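Local coordinates for toluene, o-xylene monooxygenase oxygenase subunit (Pseudomonas stutzeri, PDB 2INC), which probably serves as a ferritin-like helical subunit of the diiron hydroxylase that oxidises toluene and o-xylene, at residues E20-T26 / R69-V75; S58-H62 / N274-L278; Y134-P140 / W206-F212. The contacts are given in a common frame with arbitrary orientation. Residue numbers count along the deposited sequence, not the author numbering.

Contact 1: residues E20-T26 / R69-V75; sequences EYEVVST and RDPDQLV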
loop_
_atom_site.group_PDB
_atom_site.type_symbol
_atom_site.label_atom_id
_atom_site.label_comp_id
_atom_site.label_asym_id
_atom_site.label_seq_id
_atom_site.Cartn_x
_atom_site.Cartn_y
_atom_site.Cartn_z
ATOM N N GLU B 20 12.850 -10.032 9.636
ATOM C CA GLU B 20 11.605 -9.448 10.121
ATOM C C GLU B 20 11.007 -10.378 11.185
ATOM O O GLU B 20 10.591 -9.892 12.232
ATOM C CB GLU B 20 10.625 -9.262 8.958
ATOM C CG GLU B 20 9.142 -8.966 9.377
ATOM C CD GLU B 20 8.186 -8.996 8.184
ATOM O OE1 GLU B 20 8.463 -9.731 7.190
ATOM O OE2 GLU B 20 7.136 -8.325 8.235
ATOM N N TYR B 21 11.043 -11.704 10.940
ATOM C CA TYR B 21 10.521 -12.688 11.887
ATOM C C TYR B 21 11.170 -12.496 13.262
ATOM O O TYR B 21 10.476 -12.445 14.285
ATOM C CB TYR B 21 10.620 -14.133 11.384
ATOM C CG TYR B 21 10.304 -15.172 12.433
ATOM C CD1 TYR B 21 8.987 -15.393 12.857
ATOM C CD2 TYR B 21 11.328 -15.923 13.024
ATOM C CE1 TYR B 21 8.712 -16.354 13.811
ATOM C CE2 TYR B 21 11.068 -16.873 13.971
ATOM C CZ TYR B 21 9.770 -17.068 14.399
ATOM O OH TYR B 21 9.524 -18.021 15.346
ATOM N N GLU B 22 12.502 -12.474 13.306
ATOM C CA GLU B 22 13.177 -12.268 14.582
ATOM C C GLU B 22 12.890 -10.912 15.213
ATOM O O GLU B 22 12.670 -10.820 16.437
ATOM C CB GLU B 22 14.673 -12.491 14.425
ATOM C CG GLU B 22 14.994 -13.959 14.197
ATOM C CD GLU B 22 16.444 -14.171 13.804
ATOM O OE1 GLU B 22 16.896 -13.573 12.779
ATOM O OE2 GLU B 22 17.117 -14.951 14.523
ATOM N N VAL B 23 12.852 -9.869 14.393
ATOM C CA VAL B 23 12.614 -8.520 14.900
ATOM C C VAL B 23 11.278 -8.403 15.629
ATOM O O VAL B 23 11.206 -7.738 16.654
ATOM C CB VAL B 23 12.639 -7.477 13.758
ATOM C CG1 VAL B 23 12.062 -6.102 14.210
ATOM C CG2 VAL B 23 14.079 -7.347 13.233
ATOM N N VAL B 24 10.233 -9.030 15.098
ATOM C CA VAL B 24 8.877 -8.803 15.671
ATOM C C VAL B 24 8.354 -9.914 16.557
ATOM O O VAL B 24 7.242 -9.763 17.118
ATOM C CB VAL B 24 7.833 -8.547 14.561
ATOM C CG1 VAL B 24 8.295 -7.408 13.617
ATOM C CG2 VAL B 24 7.624 -9.823 13.707
ATOM N N SER B 25 9.125 -10.999 16.719
ATOM C CA SER B 25 8.626 -12.234 17.378
ATOM C C SER B 25 9.336 -12.661 18.637
ATOM O O SER B 25 8.791 -13.494 19.394
ATOM C CB SER B 25 8.638 -13.438 16.427
ATOM O OG SER B 25 8.081 -13.051 15.191
ATOM N N THR B 26 10.567 -12.171 18.844
ATOM C CA THR B 26 11.410 -12.773 19.862
ATOM C C THR B 26 11.403 -12.035 21.202
ATOM O O THR B 26 11.400 -10.798 21.250
ATOM C CB THR B 26 12.880 -12.924 19.367
ATOM O OG1 THR B 26 13.349 -11.647 18.918
ATOM C CG2 THR B 26 12.917 -13.855 18.179
ATOM N N ARG B 69 12.526 -21.052 17.227
ATOM C CA ARG B 69 12.228 -20.367 15.979
ATOM C C ARG B 69 11.244 -21.226 15.179
ATOM O O ARG B 69 11.519 -22.395 14.922
ATOM C CB ARG B 69 13.524 -20.115 15.168
ATOM C CG ARG B 69 14.595 -19.299 15.905
ATOM C CD ARG B 69 14.152 -17.828 15.966
ATOM N NE ARG B 69 15.119 -16.938 16.662
ATOM C CZ ARG B 69 15.089 -16.654 17.967
ATOM N NH1 ARG B 69 15.991 -15.824 18.485
ATOM N NH2 ARG B 69 14.184 -17.174 18.781
ATOM N N ASP B 70 10.098 -20.647 14.792
ATOM C CA ASP B 70 9.153 -21.256 13.831
ATOM C C ASP B 70 9.874 -21.524 12.515
ATOM O O ASP B 70 10.377 -20.574 11.906
ATOM C CB ASP B 70 8.012 -20.270 13.533
ATOM C CG ASP B 70 6.996 -20.799 12.516
ATOM O OD1 ASP B 70 6.028 -20.044 12.168
ATOM O OD2 ASP B 70 7.122 -21.975 12.094
ATOM N N PRO B 71 9.899 -22.806 12.059
ATOM C CA PRO B 71 10.548 -23.127 10.767
ATOM C C PRO B 71 9.893 -22.449 9.551
ATOM O O PRO B 71 10.586 -22.174 8.558
ATOM C CB PRO B 71 10.450 -24.677 10.696
ATOM C CG PRO B 71 9.317 -25.036 11.576
ATOM C CD PRO B 71 9.371 -24.025 12.719
ATOM N N ASP B 72 8.586 -22.131 9.628
ATOM C CA ASP B 72 7.929 -21.365 8.577
ATOM C C ASP B 72 8.114 -19.836 8.759
ATOM O O ASP B 72 7.810 -19.080 7.869
ATOM C CB ASP B 72 6.413 -21.705 8.528
ATOM C CG ASP B 72 6.127 -23.106 7.956
ATOM O OD1 ASP B 72 6.456 -24.120 8.628
ATOM O OD2 ASP B 72 5.568 -23.198 6.841
ATOM N N GLN B 73 8.599 -19.390 9.916
ATOM C CA GLN B 73 8.891 -17.966 10.173
ATOM C C GLN B 73 7.689 -17.056 10.004
ATOM O O GLN B 73 7.810 -15.920 9.583
ATOM C CB GLN B 73 10.058 -17.467 9.302
ATOM C CG GLN B 73 11.327 -18.242 9.621
ATOM C CD GLN B 73 12.588 -17.723 8.962
ATOM O OE1 GLN B 73 13.468 -18.523 8.613
ATOM N NE2 GLN B 73 12.700 -16.408 8.776
ATOM N N LEU B 74 6.514 -17.537 10.369
ATOM C CA LEU B 74 5.314 -16.770 10.101
ATOM C C LEU B 74 5.290 -15.553 10.992
ATOM O O LEU B 74 5.655 -15.618 12.173
ATOM C CB LEU B 74 4.066 -17.595 10.439
ATOM C CG LEU B 74 3.605 -18.590 9.406
ATOM C CD1 LEU B 74 2.326 -19.285 10.032
ATOM C CD2 LEU B 74 3.234 -17.813 8.158
ATOM N N VAL B 75 4.837 -14.457 10.414
ATOM C CA VAL B 75 4.468 -13.290 11.168
ATOM C C VAL B 75 3.080 -12.955 10.686
ATOM O O VAL B 75 2.617 -13.505 9.700
ATOM C CB VAL B 75 5.407 -12.073 10.976
ATOM C CG1 VAL B 75 6.857 -12.445 11.428
ATOM C CG2 VAL B 75 5.390 -11.527 9.532
HETATM O O HOH W 1 5.727 -14.294 14.556
#
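Tyr21 lays one face of its ring over the backbone of Gln73, whose CA sits 3.9 Å from the ring centroid and 18° off the normal, a CH-pi contact. At the tip of the ring, Asp70 N donates a hydrogen bond to Tyr21 OH (2.7 Å), while the ring edge meets Leu74 O and the CG1 of Val75. The chain from Asp70 to Gln73 forms a type I beta turn; Asp70 OD2 accepts from Asp72 N (2.9 Å), an Asx turn, and Asp70 OD1 separately accepts from Leu74 N (3.1 Å). Tyr21 is thus received by a turn braced from within. Val24 CG2 packs on Val75 CG1 at 3.6 Å, and one water joins Ser25 OG to Leu74 O, 2.7 Å from each. Glu22 OE2 and Arg69 NE form a long salt bridge of 3.5 Å; the carboxylate has a stronger partner in Arg16, and the guanidinium also bonds to Asn66 O. The contact ties the short N-terminal helix 20-25 to the loop leading into helix 76-99, with another chain of the assembly packing on Glu20, Val23, Val24 and Val75. Its chemistry implies docking through one aromatic side chain, the apolar packing of Val75 and backbone polar groups, with the long charge pair secondary.

Contact 2: residues S58-H62 / N274-L278; sequences SPLKH and NREVL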
loop_
_atom_site.group_PDB
_atom_site.type_symbol
_atom_site.label_atom_id
_atom_site.label_comp_id
_atom_site.label_asym_id
_atom_site.label_seq_id
_atom_site.Cartn_x
_atom_site.Cartn_y
_atom_site.Cartn_z
ATOM N N SER B 58 6.618 -26.924 34.742
ATOM C CA SER B 58 6.405 -28.021 33.809
ATOM C C SER B 58 7.660 -28.891 33.824
ATOM O O SER B 58 8.771 -28.358 33.853
ATOM C CB SER B 58 6.163 -27.508 32.394
ATOM O OG SER B 58 5.971 -28.590 31.500
ATOM N N PRO B 59 7.482 -30.230 33.818
ATOM C CA PRO B 59 8.652 -31.122 33.663
ATOM C C PRO B 59 9.367 -31.030 32.325
ATOM O O PRO B 59 10.496 -31.533 32.199
ATOM C CB PRO B 59 8.059 -32.529 33.837
ATOM C CG PRO B 59 6.588 -32.367 33.618
ATOM C CD PRO B 59 6.227 -30.971 34.021
ATOM N N LEU B 60 8.717 -30.449 31.308
ATOM C CA LEU B 60 9.406 -30.180 30.038
ATOM C C LEU B 60 10.292 -28.936 30.173
ATOM O O LEU B 60 9.796 -27.814 30.252
ATOM C CB LEU B 60 8.383 -29.984 28.917
ATOM C CG LEU B 60 8.950 -29.948 27.500
ATOM C CD1 LEU B 60 9.429 -31.358 27.093
ATOM C CD2 LEU B 60 7.850 -29.473 26.508
ATOM N N LYS B 61 11.608 -29.122 30.152
ATOM C CA LYS B 61 12.513 -28.071 30.593
ATOM C C LYS B 61 13.480 -27.614 29.529
ATOM O O LYS B 61 13.889 -28.399 28.707
ATOM C CB LYS B 61 13.275 -28.513 31.849
ATOM C CG LYS B 61 12.419 -28.497 33.093
ATOM C CD LYS B 61 13.156 -29.181 34.210
ATOM C CE LYS B 61 12.185 -29.726 35.218
ATOM N NZ LYS B 61 12.945 -30.408 36.296
ATOM N N HIS B 62 13.817 -26.319 29.543
ATOM C CA HIS B 62 14.885 -25.780 28.700
ATOM C C HIS B 62 15.394 -24.504 29.355
ATOM O O HIS B 62 14.625 -23.816 30.021
ATOM C CB HIS B 62 14.374 -25.490 27.298
ATOM C CG HIS B 62 15.442 -25.428 26.262
ATOM N ND1 HIS B 62 16.290 -24.351 26.134
ATOM C CD2 HIS B 62 15.808 -26.308 25.308
ATOM C CE1 HIS B 62 17.125 -24.560 25.132
ATOM N NE2 HIS B 62 16.852 -25.740 24.611
ATOM N N ASN B 274 14.073 -34.834 28.584
ATOM C CA ASN B 274 12.872 -34.359 27.859
ATOM C C ASN B 274 12.185 -35.397 26.968
ATOM O O ASN B 274 10.955 -35.430 26.912
ATOM C CB ASN B 274 13.147 -33.062 27.080
ATOM C CG ASN B 274 13.091 -31.810 27.986
ATOM O OD1 ASN B 274 12.628 -31.865 29.105
ATOM N ND2 ASN B 274 13.570 -30.709 27.483
ATOM N N ARG B 275 12.956 -36.222 26.262
ATOM C CA ARG B 275 12.362 -37.309 25.474
ATOM C C ARG B 275 11.489 -38.194 26.358
ATOM O O ARG B 275 10.354 -38.505 26.015
ATOM C CB ARG B 275 13.442 -38.122 24.760
ATOM C CG ARG B 275 12.914 -39.204 23.814
ATOM C CD ARG B 275 14.044 -40.165 23.351
ATOM N NE ARG B 275 15.231 -39.401 22.942
ATOM C CZ ARG B 275 15.552 -39.089 21.690
ATOM N NH1 ARG B 275 14.793 -39.516 20.665
ATOM N NH2 ARG B 275 16.653 -38.348 21.461
ATOM N N GLU B 276 11.995 -38.568 27.522
ATOM C CA GLU B 276 11.245 -39.442 28.407
ATOM C C GLU B 276 9.988 -38.724 28.910
ATOM O O GLU B 276 8.938 -39.341 29.107
ATOM C CB GLU B 276 12.116 -39.934 29.585
ATOM C CG GLU B 276 13.438 -40.720 29.184
ATOM C CD GLU B 276 14.520 -39.880 28.427
ATOM O OE1 GLU B 276 14.890 -38.748 28.854
ATOM O OE2 GLU B 276 15.022 -40.379 27.382
ATOM N N VAL B 277 10.097 -37.409 29.130
ATOM C CA VAL B 277 8.957 -36.641 29.637
ATOM C C VAL B 277 7.874 -36.647 28.520
ATOM O O VAL B 277 6.700 -36.893 28.794
ATOM C CB VAL B 277 9.368 -35.188 30.018
ATOM C CG1 VAL B 277 8.121 -34.269 30.013
ATOM C CG2 VAL B 277 9.984 -35.137 31.414
ATOM N N LEU B 278 8.312 -36.437 27.276
ATOM C CA LEU B 278 7.399 -36.399 26.130
ATOM C C LEU B 278 6.824 -37.786 25.835
ATOM O O LEU B 278 5.620 -37.923 25.566
ATOM C CB LEU B 278 8.087 -35.828 24.904
ATOM C CG LEU B 278 8.360 -34.318 24.960
ATOM C CD1 LEU B 278 9.351 -33.974 23.920
ATOM C CD2 LEU B 278 7.106 -33.429 24.786
#
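Residues 58-62 form a loop that bends at Pro59 and then runs extended, laid against the first turn of helix 274-299, one of the long helices of this ferritin-like, all-helical chain. Ser58 keeps clear of the helix; its OG weakly accepts from Leu60 N (3.3 Å) and is also hydrogen-bonded to Asp207, so this end of the loop is held by a different helix start. Pro59 makes the first touch, CB lying 4.0 Å from Val277 CG2. Leu60 comes next, with its CA the nearest to that of Asn274, and its CD1 fits between side chains one turn apart, 3.8 Å from both Asn274 CG and Leu278 CG and 4.3 Å from Val277 CG1. Trp208 and Trp281 also pack on this leucine. Lys61 contributes its backbone, since its side chain leads away, and His62 turns to Glu270. The amide of Asn274 reads the Lys61 peptide groups in both directions, as a neighbouring strand would: Lys61 N donates to Asn274 OD1 at 3.1 Å, and Asn274 ND2 donates to Lys61 O at 2.6 Å.

Contact 3: residues Y134-P140 / W206-F212; sequences YIHQIAP and WDWGEAF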
loop_
_atom_site.group_PDB
_atom_site.type_symbol
_atom_site.label_atom_id
_atom_site.label_comp_id
_atom_site.label_asym_id
_atom_site.label_seq_id
_atom_site.Cartn_x
_atom_site.Cartn_y
_atom_site.Cartn_z
ATOM N N TYR B 134 -5.374 -22.146 24.211
ATOM C CA TYR B 134 -4.819 -22.357 25.561
ATOM C C TYR B 134 -3.303 -22.488 25.518
ATOM O O TYR B 134 -2.604 -21.810 26.306
ATOM C CB TYR B 134 -5.511 -23.468 26.353
ATOM C CG TYR B 134 -4.836 -23.598 27.692
ATOM C CD1 TYR B 134 -3.916 -24.650 27.936
ATOM C CD2 TYR B 134 -4.991 -22.616 28.656
ATOM C CE1 TYR B 134 -3.250 -24.734 29.167
ATOM C CE2 TYR B 134 -4.294 -22.697 29.915
ATOM C CZ TYR B 134 -3.447 -23.759 30.122
ATOM O OH TYR B 134 -2.766 -23.816 31.344
ATOM N N ILE B 135 -2.763 -23.235 24.566
ATOM C CA ILE B 135 -1.263 -23.297 24.435
ATOM C C ILE B 135 -0.669 -21.891 24.299
ATOM O O ILE B 135 0.336 -21.547 24.953
ATOM C CB ILE B 135 -0.848 -24.232 23.281
ATOM C CG1 ILE B 135 -1.350 -25.639 23.639
ATOM C CG2 ILE B 135 0.710 -24.194 22.961
ATOM C CD1 ILE B 135 -1.341 -26.750 22.530
ATOM N N HIS B 136 -1.279 -21.080 23.441
ATOM C CA HIS B 136 -0.877 -19.682 23.269
ATOM C C HIS B 136 -0.555 -19.030 24.592
ATOM O O HIS B 136 0.511 -18.444 24.749
ATOM C CB HIS B 136 -2.010 -18.914 22.555
ATOM C CG HIS B 136 -1.830 -17.432 22.548
ATOM N ND1 HIS B 136 -1.724 -16.708 21.385
ATOM C CD2 HIS B 136 -1.710 -16.541 23.560
ATOM C CE1 HIS B 136 -1.588 -15.424 21.683
ATOM N NE2 HIS B 136 -1.567 -15.301 22.997
ATOM N N GLN B 137 -1.503 -19.068 25.529
ATOM C CA GLN B 137 -1.452 -18.193 26.688
ATOM C C GLN B 137 -0.557 -18.760 27.825
ATOM O O GLN B 137 -0.197 -18.033 28.757
ATOM C CB GLN B 137 -2.880 -17.878 27.166
ATOM C CG GLN B 137 -3.619 -19.036 27.744
ATOM C CD GLN B 137 -5.131 -18.802 27.730
ATOM O OE1 GLN B 137 -5.838 -19.015 26.714
ATOM N NE2 GLN B 137 -5.623 -18.394 28.815
ATOM N N ILE B 138 -0.166 -20.028 27.747
ATOM C CA ILE B 138 0.689 -20.619 28.815
ATOM C C ILE B 138 2.104 -20.995 28.299
ATOM O O ILE B 138 2.974 -21.347 29.110
ATOM C CB ILE B 138 -0.057 -21.842 29.413
ATOM C CG1 ILE B 138 0.423 -22.289 30.811
ATOM C CG2 ILE B 138 -0.063 -23.005 28.407
ATOM C CD1 ILE B 138 0.272 -21.229 31.950
ATOM N N ALA B 139 2.351 -20.909 26.999
ATOM C CA ALA B 139 3.721 -21.222 26.497
ATOM C C ALA B 139 4.763 -20.267 27.102
ATOM O O ALA B 139 4.469 -19.081 27.334
ATOM C CB ALA B 139 3.796 -21.130 24.962
ATOM N N PRO B 140 6.012 -20.767 27.331
ATOM C CA PRO B 140 7.039 -19.904 27.917
ATOM C C PRO B 140 7.898 -18.968 27.027
ATOM O O PRO B 140 8.850 -18.380 27.554
ATOM C CB PRO B 140 7.966 -20.914 28.598
ATOM C CG PRO B 140 7.900 -22.113 27.673
ATOM C CD PRO B 140 6.516 -22.148 27.114
ATOM N N TRP B 206 -3.464 -28.686 31.868
ATOM C CA TRP B 206 -3.098 -27.265 31.940
ATOM C C TRP B 206 -1.599 -26.984 31.839
ATOM O O TRP B 206 -1.183 -25.862 31.519
ATOM C CB TRP B 206 -3.650 -26.594 33.201
ATOM C CG TRP B 206 -5.073 -26.816 33.480
ATOM C CD1 TRP B 206 -5.595 -27.391 34.609
ATOM C CD2 TRP B 206 -6.189 -26.390 32.687
ATOM N NE1 TRP B 206 -6.974 -27.363 34.559
ATOM C CE2 TRP B 206 -7.363 -26.752 33.392
ATOM C CE3 TRP B 206 -6.308 -25.712 31.456
ATOM C CZ2 TRP B 206 -8.638 -26.498 32.898
ATOM C CZ3 TRP B 206 -7.557 -25.451 30.961
ATOM C CH2 TRP B 206 -8.730 -25.847 31.694
ATOM N N ASP B 207 -0.792 -28.001 32.109
ATOM C CA ASP B 207 0.641 -27.869 32.001
ATOM C C ASP B 207 0.974 -27.562 30.555
ATOM O O ASP B 207 0.474 -28.241 29.664
ATOM C CB ASP B 207 1.261 -29.173 32.414
ATOM C CG ASP B 207 2.748 -29.128 32.361
ATOM O OD1 ASP B 207 3.356 -28.954 33.430
ATOM O OD2 ASP B 207 3.302 -29.217 31.257
ATOM N N TRP B 208 1.808 -26.559 30.297
ATOM C CA TRP B 208 1.992 -26.150 28.905
ATOM C C TRP B 208 2.505 -27.284 28.037
ATOM O O TRP B 208 2.028 -27.470 26.882
ATOM C CB TRP B 208 2.841 -24.880 28.778
ATOM C CG TRP B 208 4.350 -25.089 28.766
ATOM C CD1 TRP B 208 5.168 -25.095 29.820
ATOM C CD2 TRP B 208 5.158 -25.359 27.615
ATOM N NE1 TRP B 208 6.476 -25.328 29.413
ATOM C CE2 TRP B 208 6.482 -25.495 28.059
ATOM C CE3 TRP B 208 4.883 -25.466 26.246
ATOM C CZ2 TRP B 208 7.548 -25.720 27.185
ATOM C CZ3 TRP B 208 5.949 -25.726 25.359
ATOM C CH2 TRP B 208 7.257 -25.867 25.848
ATOM N N GLY B 209 3.456 -28.054 28.589
ATOM C CA GLY B 209 4.103 -29.143 27.814
ATOM C C GLY B 209 3.144 -30.299 27.602
ATOM O O GLY B 209 3.102 -30.906 26.541
ATOM N N GLU B 210 2.359 -30.615 28.612
ATOM C CA GLU B 210 1.294 -31.608 28.415
ATOM C C GLU B 210 0.247 -31.166 27.411
ATOM O O GLU B 210 -0.267 -31.994 26.627
ATOM C CB GLU B 210 0.594 -31.979 29.710
ATOM C CG GLU B 210 -0.098 -33.322 29.490
ATOM C CD GLU B 210 -0.757 -33.900 30.727
ATOM O OE1 GLU B 210 -0.765 -33.232 31.783
ATOM O OE2 GLU B 210 -1.253 -35.047 30.620
ATOM N N ALA B 211 -0.111 -29.881 27.455
ATOM C CA ALA B 211 -1.111 -29.327 26.524
ATOM C C ALA B 211 -0.638 -29.421 25.115
ATOM O O ALA B 211 -1.372 -29.876 24.232
ATOM C CB ALA B 211 -1.457 -27.846 26.883
ATOM N N PHE B 212 0.602 -29.017 24.891
ATOM C CA PHE B 212 1.235 -29.211 23.616
ATOM C C PHE B 212 1.225 -30.668 23.140
ATOM O O PHE B 212 0.929 -30.946 21.971
ATOM C CB PHE B 212 2.642 -28.641 23.676
ATOM C CG PHE B 212 3.500 -28.979 22.471
ATOM C CD1 PHE B 212 3.272 -28.376 21.240
ATOM C CD2 PHE B 212 4.527 -29.885 22.599
ATOM C CE1 PHE B 212 4.038 -28.686 20.121
ATOM C CE2 PHE B 212 5.324 -30.215 21.478
ATOM C CZ PHE B 212 5.072 -29.594 20.244
#
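Trp208, Tyr134 and Ile135 lose the most surface here. Trp208, in the first turn of its helix, offers one indole face to Pro140, whose CD stands 3.5 Å from the centroid of the six-membered ring and 13° off its normal, a CH-pi contact; nearer the backbone, Trp208 CB meets Ile138 CG2 at 3.5 Å. Pro140 thus fills the space over the indole just after helix 121-138 has ended, and Trp65 meets the same indole edge-to-face. The fold here brings the end of helix 121-138 against the start of helix 208-237, and the short helical segments run nearly antiparallel at 154°, with axes 9.6 Å apart, as neighbouring helices do in ferritin-like bundles. Asp207 is the N-cap of the second helix, its OD2 accepting from Glu210 N (3.1 Å) and, weakly, from Gly209 N (2.9 Å). Just before the cap, Tyr134 OH donates to Trp206 O at 2.6 Å, while the edge of the Trp206 indole points at the tyrosine face in a T-shaped pair, centroids 5.3 Å apart and planes at 74°. Trp50 bonds to the same hydroxyl. Ile135 packs deeper along the second helix, its CG1 lying 3.9 Å from Ala211 CB and its CD1 3.7 Å from Phe212 CA.

Contacts 2 and 3 adjoin, with centres 13 Å apart: Ser58 OG lies 2.8 Å from Asp207 OD2, a probable hydrogen bond to the N-cap residue, and Leu60 CD2 packs 3.7 Å from Trp208 CH2. Contact 3 is nested in the chain loop that contact 2 closes. Contact 1 stands apart, its centre about 19 Å from that of contact 3 and 24 Å from that of contact 2, yet residues 58-62 and 69-75 belong to one connection between helices 46-56 and 76-99. This connection therefore spans two separate docking sites. None of the contacts contains a metal; in related hydroxylases the diiron centre lies in the larger subunit, and contacts 1 and 3 both touch another chain.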